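Local coordinates for protein ferredoxin--NADP reductase, apicoplast (Plasmodium falciparum, PDB 3JQQ) that uses its FAD cofactor to pass electrons between [2Fe-2S] ferredoxin and NADP(H) in the apicoplast, and may thereby serve the last step of isoprenoid precursor synthesis, at residues I213-Y218 against N227-F232; D221-L226 against Y244-K249; Y231-K234 against I240-H243. The protein carries 1 engineered substitution. One frame throughout, in Å; residues are numbered along the deposited sequence.

Contact 1: residues I213-Y218 against N227-F232; sequences IYYGVY and NELEYF. With A2P (adenosine-2'-5'-diphosphate), chain J.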
loop_
_atom_site.group_PDB
_atom_site.type_symbol
_atom_site.label_atom_id
_atom_site.label_comp_id
_atom_site.label_asym_id
_atom_site.label_seq_id
_atom_site.Cartn_x
_atom_site.Cartn_y
_atom_site.Cartn_z
ATOM N N ILE B 213 -21.985 7.158 -5.276
ATOM C CA ILE B 213 -20.565 6.882 -5.396
ATOM C C ILE B 213 -19.721 7.909 -4.655
ATOM O O ILE B 213 -19.870 9.114 -4.855
ATOM C CB ILE B 213 -20.133 6.827 -6.871
ATOM C CG1 ILE B 213 -21.060 5.894 -7.652
ATOM C CG2 ILE B 213 -18.684 6.379 -6.988
ATOM C CD1 ILE B 213 -20.514 5.471 -8.992
ATOM N N TYR B 214 -18.845 7.416 -3.788
ATOM C CA TYR B 214 -17.888 8.259 -3.089
ATOM C C TYR B 214 -16.496 7.879 -3.570
ATOM O O TYR B 214 -16.032 6.763 -3.334
ATOM C CB TYR B 214 -18.003 8.066 -1.577
ATOM C CG TYR B 214 -19.365 8.402 -1.012
ATOM C CD1 TYR B 214 -20.269 7.400 -0.683
ATOM C CD2 TYR B 214 -19.744 9.721 -0.802
ATOM C CE1 TYR B 214 -21.515 7.705 -0.162
ATOM C CE2 TYR B 214 -20.987 10.034 -0.283
ATOM C CZ TYR B 214 -21.867 9.022 0.035
ATOM O OH TYR B 214 -23.102 9.332 0.554
ATOM N N TYR B 215 -15.834 8.806 -4.250
ATOM C CA TYR B 215 -14.608 8.481 -4.961
ATOM C C TYR B 215 -13.497 9.463 -4.614
ATOM O O TYR B 215 -13.587 10.654 -4.910
ATOM C CB TYR B 215 -14.886 8.459 -6.469
ATOM C CG TYR B 215 -13.752 7.972 -7.345
ATOM C CD1 TYR B 215 -12.763 7.135 -6.846
ATOM C CD2 TYR B 215 -13.692 8.328 -8.689
ATOM C CE1 TYR B 215 -11.735 6.687 -7.654
ATOM C CE2 TYR B 215 -12.669 7.886 -9.504
ATOM C CZ TYR B 215 -11.693 7.066 -8.981
ATOM O OH TYR B 215 -10.673 6.620 -9.794
ATOM N N GLY B 216 -12.456 8.946 -3.971
ATOM C CA GLY B 216 -11.317 9.758 -3.566
ATOM C C GLY B 216 -10.145 9.611 -4.513
ATOM O O GLY B 216 -9.663 8.505 -4.762
ATOM N N VAL B 217 -9.700 10.739 -5.055
ATOM C CA VAL B 217 -8.539 10.783 -5.929
ATOM C C VAL B 217 -7.777 12.071 -5.637
ATOM O O VAL B 217 -8.245 12.909 -4.868
ATOM C CB VAL B 217 -8.939 10.723 -7.418
ATOM C CG1 VAL B 217 -9.477 9.345 -7.769
ATOM C CG2 VAL B 217 -9.962 11.803 -7.742
ATOM N N TYR B 218 -6.605 12.228 -6.243
ATOM C CA TYR B 218 -5.768 13.402 -5.983
ATOM C C TYR B 218 -6.399 14.709 -6.476
ATOM O O TYR B 218 -6.512 15.676 -5.720
ATOM C CB TYR B 218 -4.374 13.227 -6.588
ATOM C CG TYR B 218 -3.465 14.413 -6.355
ATOM C CD1 TYR B 218 -2.915 14.655 -5.102
ATOM C CD2 TYR B 218 -3.167 15.294 -7.379
ATOM C CE1 TYR B 218 -2.089 15.742 -4.879
ATOM C CE2 TYR B 218 -2.341 16.385 -7.166
ATOM C CZ TYR B 218 -1.803 16.605 -5.918
ATOM O OH TYR B 218 -0.981 17.684 -5.694
ATOM N N ASN B 227 -14.688 9.417 -18.384
ATOM C CA ASN B 227 -15.574 9.373 -19.547
ATOM C C ASN B 227 -16.864 8.632 -19.233
ATOM O O ASN B 227 -17.964 9.158 -19.411
ATOM C CB ASN B 227 -14.889 8.682 -20.730
ATOM C CG ASN B 227 -13.795 9.523 -21.346
ATOM O OD1 ASN B 227 -13.658 10.706 -21.044
ATOM N ND2 ASN B 227 -13.010 8.914 -22.225
ATOM N N GLU B 228 -16.709 7.390 -18.782
ATOM C CA GLU B 228 -17.840 6.553 -18.414
ATOM C C GLU B 228 -18.639 7.179 -17.275
ATOM O O GLU B 228 -19.863 7.278 -17.348
ATOM C CB GLU B 228 -17.361 5.159 -18.007
ATOM C CG GLU B 228 -16.783 4.333 -19.147
ATOM C CD GLU B 228 -15.358 4.721 -19.495
ATOM O OE1 GLU B 228 -14.789 4.102 -20.420
ATOM O OE2 GLU B 228 -14.808 5.638 -18.846
ATOM N N LEU B 229 -17.939 7.599 -16.225
ATOM C CA LEU B 229 -18.594 8.177 -15.059
ATOM C C LEU B 229 -19.432 9.393 -15.426
ATOM O O LEU B 229 -20.545 9.565 -14.927
ATOM C CB LEU B 229 -17.570 8.538 -13.975
ATOM C CG LEU B 229 -16.939 7.385 -13.185
ATOM C CD1 LEU B 229 -15.802 7.889 -12.300
ATOM C CD2 LEU B 229 -17.984 6.651 -12.353
ATOM N N GLU B 230 -18.896 10.237 -16.302
ATOM C CA GLU B 230 -19.633 11.406 -16.766
ATOM C C GLU B 230 -20.784 11.004 -17.683
ATOM O O GLU B 230 -21.822 11.661 -17.711
ATOM C CB GLU B 230 -18.703 12.401 -17.465
ATOM C CG GLU B 230 -17.904 13.261 -16.499
ATOM C CD GLU B 230 -17.011 14.265 -17.201
ATOM O OE1 GLU B 230 -16.547 13.971 -18.324
ATOM O OE2 GLU B 230 -16.766 15.348 -16.624
ATOM N N TYR B 231 -20.600 9.918 -18.426
ATOM C CA TYR B 231 -21.646 9.431 -19.316
ATOM C C TYR B 231 -22.831 8.878 -18.530
ATOM O O TYR B 231 -23.987 9.043 -18.931
ATOM C CB TYR B 231 -21.107 8.364 -20.272
ATOM C CG TYR B 231 -22.200 7.624 -21.024
ATOM C CD1 TYR B 231 -22.731 8.136 -22.202
ATOM C CD2 TYR B 231 -22.705 6.421 -20.549
ATOM C CE1 TYR B 231 -23.729 7.462 -22.888
ATOM C CE2 TYR B 231 -23.699 5.742 -21.226
ATOM C CZ TYR B 231 -24.208 6.267 -22.396
ATOM O OH TYR B 231 -25.199 5.592 -23.071
ATOM N N PHE B 232 -22.544 8.220 -17.411
ATOM C CA PHE B 232 -23.606 7.668 -16.584
ATOM C C PHE B 232 -24.396 8.776 -15.893
ATOM O O PHE B 232 -25.621 8.686 -15.766
ATOM C CB PHE B 232 -23.042 6.686 -15.556
ATOM C CG PHE B 232 -22.394 5.473 -16.165
ATOM C CD1 PHE B 232 -21.112 5.097 -15.796
ATOM C CD2 PHE B 232 -23.068 4.708 -17.113
ATOM C CE1 PHE B 232 -20.511 3.984 -16.352
ATOM C CE2 PHE B 232 -22.472 3.592 -17.674
ATOM C CZ PHE B 232 -21.196 3.229 -17.294
HETATM P P1 A2P J . -2.960 11.303 -1.119
HETATM O O1P A2P J . -2.900 11.923 0.255
HETATM O O2P A2P J . -2.127 10.053 -1.266
HETATM O O3P A2P J . -2.813 12.294 -2.250
HETATM P P2 A2P J . -3.488 6.206 -4.737
HETATM O O4P A2P J . -4.402 5.088 -5.176
HETATM O O5P A2P J . -2.375 5.779 -3.807
HETATM O O6P A2P J . -3.059 7.125 -5.856
HETATM O "O5'" A2P J . -4.426 7.132 -3.813
HETATM C "C5'" A2P J . -5.788 7.354 -4.172
HETATM C "C4'" A2P J . -6.369 8.452 -3.292
HETATM O "O4'" A2P J . -6.557 7.960 -1.960
HETATM C "C3'" A2P J . -5.427 9.643 -3.191
HETATM O "O3'" A2P J . -6.204 10.842 -3.270
HETATM C "C2'" A2P J . -4.819 9.534 -1.809
HETATM O "O2'" A2P J . -4.486 10.805 -1.256
HETATM C "C1'" A2P J . -5.996 8.925 -1.066
HETATM N N9 A2P J . -5.609 8.406 0.270
HETATM C C8 A2P J . -4.360 8.321 0.769
HETATM N N7 A2P J . -4.375 7.822 2.032
HETATM C C5 A2P J . -5.662 7.591 2.359
HETATM C C6 A2P J . -6.395 7.070 3.537
HETATM N N6 A2P J . -5.738 6.682 4.655
HETATM N N1 A2P J . -7.743 6.991 3.463
HETATM C C2 A2P J . -8.415 7.368 2.360
HETATM N N3 A2P J . -7.815 7.849 1.258
HETATM C C4 A2P J . -6.469 7.983 1.197
#
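I213 and Y215 of strand 211-217 meet L229 of helix 226-235 in a small, wholly apolar contact, buried where the helix lies over one face of the parallel sheet. L229 supplies both helix-side touches, one from each methyl. Its CD2 lies 4.4 Å from CD1 of I213, while its CD1 lies 4.2 Å from CE2 of Y215. The approach to the tyrosine is oblique, and the two side chains cross at about a right angle. With CG of Y215 anti to the backbone N (chi1 -173°), the ring runs out from the strand on the helix side. Its far end is fixed by polar bonds: OH is hydrogen-bonded to G179 O and to L224 N, so a buried hydroxyl is satisfied while the ring carbons serve the packing. V217 CG1 covers one face of the same ring, 3.3 Å above its plane and offset toward the rim. Around the contact, helix 183-192 adds I186 beside L229 and L189 beside I213. Farther along, the strand's end turns to the nucleotide: V217 C comes within 3.1 Å of O3' of adenosine-2'-5'-diphosphate, and the ring of Y218 meets O3P at its edge, in plane. A buried strand-to-helix layer leading to a ligand-binding strand end is characteristic of the beta-alpha-beta unit in the NADP-binding domain of ferredoxin-NADP reductases.

Contact 2: residues D221-L226 against Y244-K249; sequences DSILYL and YVFSYK. With A2P (adenosine-2'-5'-diphosphate), chain J.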
loop_
_atom_site.group_PDB
_atom_site.type_symbol
_atom_site.label_atom_id
_atom_site.label_comp_id
_atom_site.label_asym_id
_atom_site.label_seq_id
_atom_site.Cartn_x
_atom_site.Cartn_y
_atom_site.Cartn_z
ATOM N N ASP B 221 -7.990 15.542 -12.690
ATOM C CA ASP B 221 -7.289 14.835 -13.756
ATOM C C ASP B 221 -6.894 13.419 -13.348
ATOM O O ASP B 221 -6.382 12.651 -14.162
ATOM C CB ASP B 221 -6.054 15.618 -14.208
ATOM C CG ASP B 221 -6.398 16.778 -15.129
ATOM O OD1 ASP B 221 -7.579 17.190 -15.165
ATOM O OD2 ASP B 221 -5.481 17.280 -15.814
ATOM N N SER B 222 -7.140 13.077 -12.086
ATOM C CA SER B 222 -6.779 11.760 -11.571
ATOM C C SER B 222 -7.973 10.811 -11.501
ATOM O O SER B 222 -7.820 9.646 -11.152
ATOM C CB SER B 222 -6.112 11.880 -10.198
ATOM O OG SER B 222 -4.901 12.616 -10.284
ATOM N N ILE B 223 -9.159 11.314 -11.836
ATOM C CA ILE B 223 -10.346 10.471 -11.879
ATOM C C ILE B 223 -10.196 9.418 -12.969
ATOM O O ILE B 223 -10.056 9.743 -14.150
ATOM C CB ILE B 223 -11.627 11.285 -12.144
ATOM C CG1 ILE B 223 -11.807 12.362 -11.075
ATOM C CG2 ILE B 223 -12.841 10.369 -12.191
ATOM C CD1 ILE B 223 -12.892 13.357 -11.401
ATOM N N LEU B 224 -10.207 8.160 -12.572
ATOM C CA LEU B 224 -10.120 7.067 -13.521
ATOM C C LEU B 224 -11.500 6.786 -14.109
ATOM O O LEU B 224 -12.498 6.783 -13.390
ATOM C CB LEU B 224 -9.544 5.826 -12.839
ATOM C CG LEU B 224 -8.199 6.105 -12.158
ATOM C CD1 LEU B 224 -7.658 4.870 -11.455
ATOM C CD2 LEU B 224 -7.191 6.639 -13.167
ATOM N N TYR B 225 -11.551 6.567 -15.415
ATOM C CA TYR B 225 -12.808 6.287 -16.113
ATOM C C TYR B 225 -13.804 7.448 -16.005
ATOM O O TYR B 225 -15.007 7.246 -15.850
ATOM C CB TYR B 225 -13.419 4.972 -15.631
ATOM C CG TYR B 225 -12.557 3.763 -15.949
ATOM C CD1 TYR B 225 -12.401 3.323 -17.253
ATOM C CD2 TYR B 225 -11.898 3.066 -14.942
ATOM C CE1 TYR B 225 -11.610 2.226 -17.552
ATOM C CE2 TYR B 225 -11.107 1.967 -15.233
ATOM C CZ TYR B 225 -10.966 1.555 -16.542
ATOM O OH TYR B 225 -10.179 0.468 -16.841
ATOM N N LEU B 226 -13.275 8.663 -16.109
ATOM C CA LEU B 226 -14.062 9.895 -16.078
ATOM C C LEU B 226 -15.067 9.962 -17.230
ATOM O O LEU B 226 -16.165 10.502 -17.076
ATOM C CB LEU B 226 -13.118 11.102 -16.124
ATOM C CG LEU B 226 -13.558 12.463 -15.565
ATOM C CD1 LEU B 226 -13.881 13.454 -16.673
ATOM C CD2 LEU B 226 -14.721 12.327 -14.577
ATOM N N TYR B 244 -16.997 13.425 -5.394
ATOM C CA TYR B 244 -15.544 13.360 -5.543
ATOM C C TYR B 244 -14.829 14.023 -4.370
ATOM O O TYR B 244 -15.161 15.142 -3.982
ATOM C CB TYR B 244 -15.101 14.044 -6.840
ATOM C CG TYR B 244 -15.547 13.355 -8.107
ATOM C CD1 TYR B 244 -16.458 13.961 -8.964
ATOM C CD2 TYR B 244 -15.050 12.108 -8.455
ATOM C CE1 TYR B 244 -16.866 13.341 -10.130
ATOM C CE2 TYR B 244 -15.453 11.477 -9.615
ATOM C CZ TYR B 244 -16.359 12.099 -10.450
ATOM O OH TYR B 244 -16.761 11.472 -11.607
ATOM N N VAL B 245 -13.837 13.332 -3.818
ATOM C CA VAL B 245 -13.038 13.885 -2.732
ATOM C C VAL B 245 -11.581 13.991 -3.166
ATOM O O VAL B 245 -10.880 12.983 -3.262
ATOM C CB VAL B 245 -13.126 13.015 -1.467
ATOM C CG1 VAL B 245 -12.472 13.725 -0.292
ATOM C CG2 VAL B 245 -14.574 12.674 -1.157
ATOM N N PHE B 246 -11.131 15.214 -3.428
ATOM C CA PHE B 246 -9.788 15.432 -3.949
ATOM C C PHE B 246 -8.780 15.697 -2.830
ATOM O O PHE B 246 -8.971 16.589 -2.004
ATOM C CB PHE B 246 -9.784 16.579 -4.966
ATOM C CG PHE B 246 -10.750 16.388 -6.108
ATOM C CD1 PHE B 246 -10.669 15.270 -6.924
ATOM C CD2 PHE B 246 -11.729 17.332 -6.372
ATOM C CE1 PHE B 246 -11.556 15.093 -7.973
ATOM C CE2 PHE B 246 -12.616 17.161 -7.420
ATOM C CZ PHE B 246 -12.530 16.041 -8.221
ATOM N N SER B 247 -7.699 14.923 -2.809
ATOM C CA SER B 247 -6.717 15.047 -1.737
ATOM C C SER B 247 -5.798 16.262 -1.888
ATOM O O SER B 247 -5.164 16.674 -0.918
ATOM C CB SER B 247 -5.905 13.754 -1.567
ATOM O OG SER B 247 -5.232 13.389 -2.759
ATOM N N TYR B 248 -5.729 16.842 -3.085
ATOM C CA TYR B 248 -4.882 18.020 -3.289
ATOM C C TYR B 248 -5.391 19.206 -2.468
ATOM O O TYR B 248 -4.604 19.996 -1.955
ATOM C CB TYR B 248 -4.765 18.392 -4.774
ATOM C CG TYR B 248 -5.794 19.390 -5.244
ATOM C CD1 TYR B 248 -5.549 20.756 -5.165
ATOM C CD2 TYR B 248 -7.007 18.971 -5.772
ATOM C CE1 TYR B 248 -6.486 21.675 -5.597
ATOM C CE2 TYR B 248 -7.949 19.881 -6.207
ATOM C CZ TYR B 248 -7.684 21.231 -6.117
ATOM O OH TYR B 248 -8.625 22.136 -6.551
ATOM N N LYS B 249 -6.711 19.318 -2.345
ATOM C CA LYS B 249 -7.320 20.347 -1.507
ATOM C C LYS B 249 -6.898 20.184 -0.050
ATOM O O LYS B 249 -5.823 20.631 0.347
ATOM C CB LYS B 249 -8.844 20.294 -1.613
ATOM C CG LYS B 249 -9.402 20.947 -2.866
ATOM C CD LYS B 249 -10.880 20.638 -3.034
ATOM C CE LYS B 249 -11.422 21.249 -4.317
ATOM N NZ LYS B 249 -12.763 20.703 -4.673
HETATM P P1 A2P J . -2.960 11.303 -1.119
HETATM O O1P A2P J . -2.900 11.923 0.255
HETATM O O2P A2P J . -2.127 10.053 -1.266
HETATM O O3P A2P J . -2.813 12.294 -2.250
HETATM P P2 A2P J . -3.488 6.206 -4.737
HETATM O O4P A2P J . -4.402 5.088 -5.176
HETATM O O5P A2P J . -2.375 5.779 -3.807
HETATM O O6P A2P J . -3.059 7.125 -5.856
HETATM O "O5'" A2P J . -4.426 7.132 -3.813
HETATM C "C5'" A2P J . -5.788 7.354 -4.172
HETATM C "C4'" A2P J . -6.369 8.452 -3.292
HETATM O "O4'" A2P J . -6.557 7.960 -1.960
HETATM C "C3'" A2P J . -5.427 9.643 -3.191
HETATM O "O3'" A2P J . -6.204 10.842 -3.270
HETATM C "C2'" A2P J . -4.819 9.534 -1.809
HETATM O "O2'" A2P J . -4.486 10.805 -1.256
HETATM C "C1'" A2P J . -5.996 8.925 -1.066
HETATM N N9 A2P J . -5.609 8.406 0.270
HETATM C C8 A2P J . -4.360 8.321 0.769
HETATM N N7 A2P J . -4.375 7.822 2.032
HETATM C C5 A2P J . -5.662 7.591 2.359
HETATM C C6 A2P J . -6.395 7.070 3.537
HETATM N N6 A2P J . -5.738 6.682 4.655
HETATM N N1 A2P J . -7.743 6.991 3.463
HETATM C C2 A2P J . -8.415 7.368 2.360
HETATM N N3 A2P J . -7.815 7.849 1.258
HETATM C C4 A2P J . -6.469 7.983 1.197
#
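CD1 of I223 sits over one face of the Y244 ring in a CH-pi contact, 3.8 Å from the ring centroid and 16° off the ring normal. The same methyl reaches the F246 ring from a different direction, lying near the ring plane at its edge, 4.1 Å from CE1 of F246. I223 thus bridges two aromatic residues of strand 240-246. Its branches share the work: CG1 beside the backbone N (chi1 -58°) carries CD1 onto the rings, and CG2 lies 3.8 Å from CE2 of Y244. At the far end of that tyrosine, CD2 of L226 packs 3.7 Å from OH of Y244.

Beyond the strand, S247 turns to the nucleotide. O3' of adenosine-2'-5'-diphosphate donates a 2.8 Å hydrogen bond to S247 OG, which also lies 2.7 Å from O3P. In the second shell, R28 NH2 is hydrogen-bonded to I223 O, which helps hold the loop. Y215 and V217 of strand 211-217 touch I223 as well, so the isoleucine sits where two neighbouring strands and the loop entering helix 226-235 meet, while V245 packs on helix 259-265.

Contact 3: residues Y231-K234 against I240-H243; sequences YFQK and INIH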
loop_
_atom_site.group_PDB
_atom_site.type_symbol
_atom_site.label_atom_id
_atom_site.label_comp_id
_atom_site.label_asym_id
_atom_site.label_seq_id
_atom_site.Cartn_x
_atom_site.Cartn_y
_atom_site.Cartn_z
ATOM N N TYR B 231 -20.600 9.918 -18.426
ATOM C CA TYR B 231 -21.646 9.431 -19.316
ATOM C C TYR B 231 -22.831 8.878 -18.530
ATOM O O TYR B 231 -23.987 9.043 -18.931
ATOM C CB TYR B 231 -21.107 8.364 -20.272
ATOM C CG TYR B 231 -22.200 7.624 -21.024
ATOM C CD1 TYR B 231 -22.731 8.136 -22.202
ATOM C CD2 TYR B 231 -22.705 6.421 -20.549
ATOM C CE1 TYR B 231 -23.729 7.462 -22.888
ATOM C CE2 TYR B 231 -23.699 5.742 -21.226
ATOM C CZ TYR B 231 -24.208 6.267 -22.396
ATOM O OH TYR B 231 -25.199 5.592 -23.071
ATOM N N PHE B 232 -22.544 8.220 -17.411
ATOM C CA PHE B 232 -23.606 7.668 -16.584
ATOM C C PHE B 232 -24.396 8.776 -15.893
ATOM O O PHE B 232 -25.621 8.686 -15.766
ATOM C CB PHE B 232 -23.042 6.686 -15.556
ATOM C CG PHE B 232 -22.394 5.473 -16.165
ATOM C CD1 PHE B 232 -21.112 5.097 -15.796
ATOM C CD2 PHE B 232 -23.068 4.708 -17.113
ATOM C CE1 PHE B 232 -20.511 3.984 -16.352
ATOM C CE2 PHE B 232 -22.472 3.592 -17.674
ATOM C CZ PHE B 232 -21.196 3.229 -17.294
ATOM N N GLN B 233 -23.698 9.816 -15.456
ATOM C CA GLN B 233 -24.330 10.920 -14.742
ATOM C C GLN B 233 -25.182 11.777 -15.678
ATOM O O GLN B 233 -26.149 12.409 -15.249
ATOM C CB GLN B 233 -23.272 11.772 -14.037
ATOM C CG GLN B 233 -23.781 12.513 -12.814
ATOM C CD GLN B 233 -22.658 12.973 -11.901
ATOM O OE1 GLN B 233 -21.504 13.077 -12.319
ATOM N NE2 GLN B 233 -22.993 13.252 -10.645
ATOM N N LYS B 234 -24.823 11.790 -16.958
ATOM C CA LYS B 234 -25.572 12.541 -17.966
ATOM C C LYS B 234 -26.801 11.767 -18.444
ATOM O O LYS B 234 -27.875 12.340 -18.627
ATOM C CB LYS B 234 -24.657 12.879 -19.150
ATOM C CG LYS B 234 -25.299 13.774 -20.209
ATOM C CD LYS B 234 -24.321 14.093 -21.333
ATOM C CE LYS B 234 -23.883 12.829 -22.064
ATOM N NZ LYS B 234 -22.968 13.119 -23.206
ATOM N N ILE B 240 -28.013 7.900 -10.413
ATOM C CA ILE B 240 -26.623 7.965 -9.942
ATOM C C ILE B 240 -26.221 9.339 -9.404
ATOM O O ILE B 240 -26.609 10.374 -9.947
ATOM C CB ILE B 240 -25.633 7.542 -11.047
ATOM C CG1 ILE B 240 -24.311 7.073 -10.432
ATOM C CG2 ILE B 240 -25.411 8.682 -12.029
ATOM C CD1 ILE B 240 -23.426 6.307 -11.397
ATOM N N ASN B 241 -25.435 9.328 -8.331
ATOM C CA ASN B 241 -24.913 10.545 -7.723
ATOM C C ASN B 241 -23.462 10.325 -7.295
ATOM O O ASN B 241 -23.179 9.465 -6.460
ATOM C CB ASN B 241 -25.767 10.946 -6.516
ATOM C CG ASN B 241 -25.403 12.312 -5.965
ATOM O OD1 ASN B 241 -24.974 13.198 -6.702
ATOM N ND2 ASN B 241 -25.584 12.493 -4.658
ATOM N N ILE B 242 -22.547 11.096 -7.875
ATOM C CA ILE B 242 -21.120 10.910 -7.622
ATOM C C ILE B 242 -20.523 12.028 -6.778
ATOM O O ILE B 242 -20.593 13.198 -7.147
ATOM C CB ILE B 242 -20.319 10.842 -8.934
ATOM C CG1 ILE B 242 -20.847 9.722 -9.833
ATOM C CG2 ILE B 242 -18.836 10.657 -8.642
ATOM C CD1 ILE B 242 -20.295 9.769 -11.248
ATOM N N HIS B 243 -19.921 11.659 -5.652
ATOM C CA HIS B 243 -19.217 12.619 -4.812
ATOM C C HIS B 243 -17.704 12.409 -4.905
ATOM O O HIS B 243 -17.193 11.348 -4.545
ATOM C CB HIS B 243 -19.683 12.510 -3.355
ATOM C CG HIS B 243 -21.146 12.772 -3.166
ATOM N ND1 HIS B 243 -21.716 14.007 -3.394
ATOM C CD2 HIS B 243 -22.153 11.963 -2.758
ATOM C CE1 HIS B 243 -23.015 13.950 -3.139
ATOM N NE2 HIS B 243 -23.303 12.716 -2.755
#
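Q233, I240 and I242 carry most of this contact, in which the last turn of helix 226-235 lies against the start of strand 240-246. Q233 has the largest share. Its CG stands anti to the backbone N (chi1 -154°) and the chain beyond it is extended, so the amide is carried out to the strand at I242, which it crosses obliquely. There OE1 of Q233 lies 3.7 Å from CD1 of I242, and NE2 of Q233 lies 3.5 Å from the backbone N of I242. The amide carbon CD joins in, 4.0 Å from CD1 of I242, so this end of the glutamine packs on the isoleucine through van der Waals contact.

I240 works nearer the helix backbone, where the two backbones come nearest, CA of Q233 being 6.1 Å from CA of I240. Its CG2 rests against both CA of Q233 and the carbonyl oxygen of F232, each 3.7 Å away, touching the main chain itself. The other branch, ending in CD1, reaches CB of F232 at 4.2 Å; the F232 ring leads away from the strand and packs on L189 of helix 183-192. I240 also touches L189, and on its own sheet it meets I213, so this side chain is gripped by two helices and the neighbouring strand.

I240 and I242 both direct their CB atoms to the helix, whereas those of N241 and H243 point the other way, the alternation expected of a strand with a helix on one face. H243 meets the ring of Y214 there, the planes inclined at about 20°. The whole is the returning half of a beta-alpha-beta crossover, in which the helix end turns quickly into the outermost strand of the parallel sheet, as in the Rossmann-like NADP-binding domain of this reductase family.

From strand 211-217 the chain passes through the loop 221-226 into helix 226-235 and then returns along strand 240-246. Contact 1 closes the first loop, bringing the helix back onto the strand it follows. Contact 3 closes a short one at the far end, beginning on the helix where contact 1 ends. Contact 2 runs from the loop before the helix to the far end of strand 240-246: its loop crosses that of contact 1 and encloses contact 3. Backbone bonds between the neighbouring strands join the set, I213 O to H243 N between contacts 1 and 3, Y215 O to V245 N between contacts 1 and 2. Contacts 1 and 2 both reach the bound nucleotide; contact 3 lies at the opposite end of the strands.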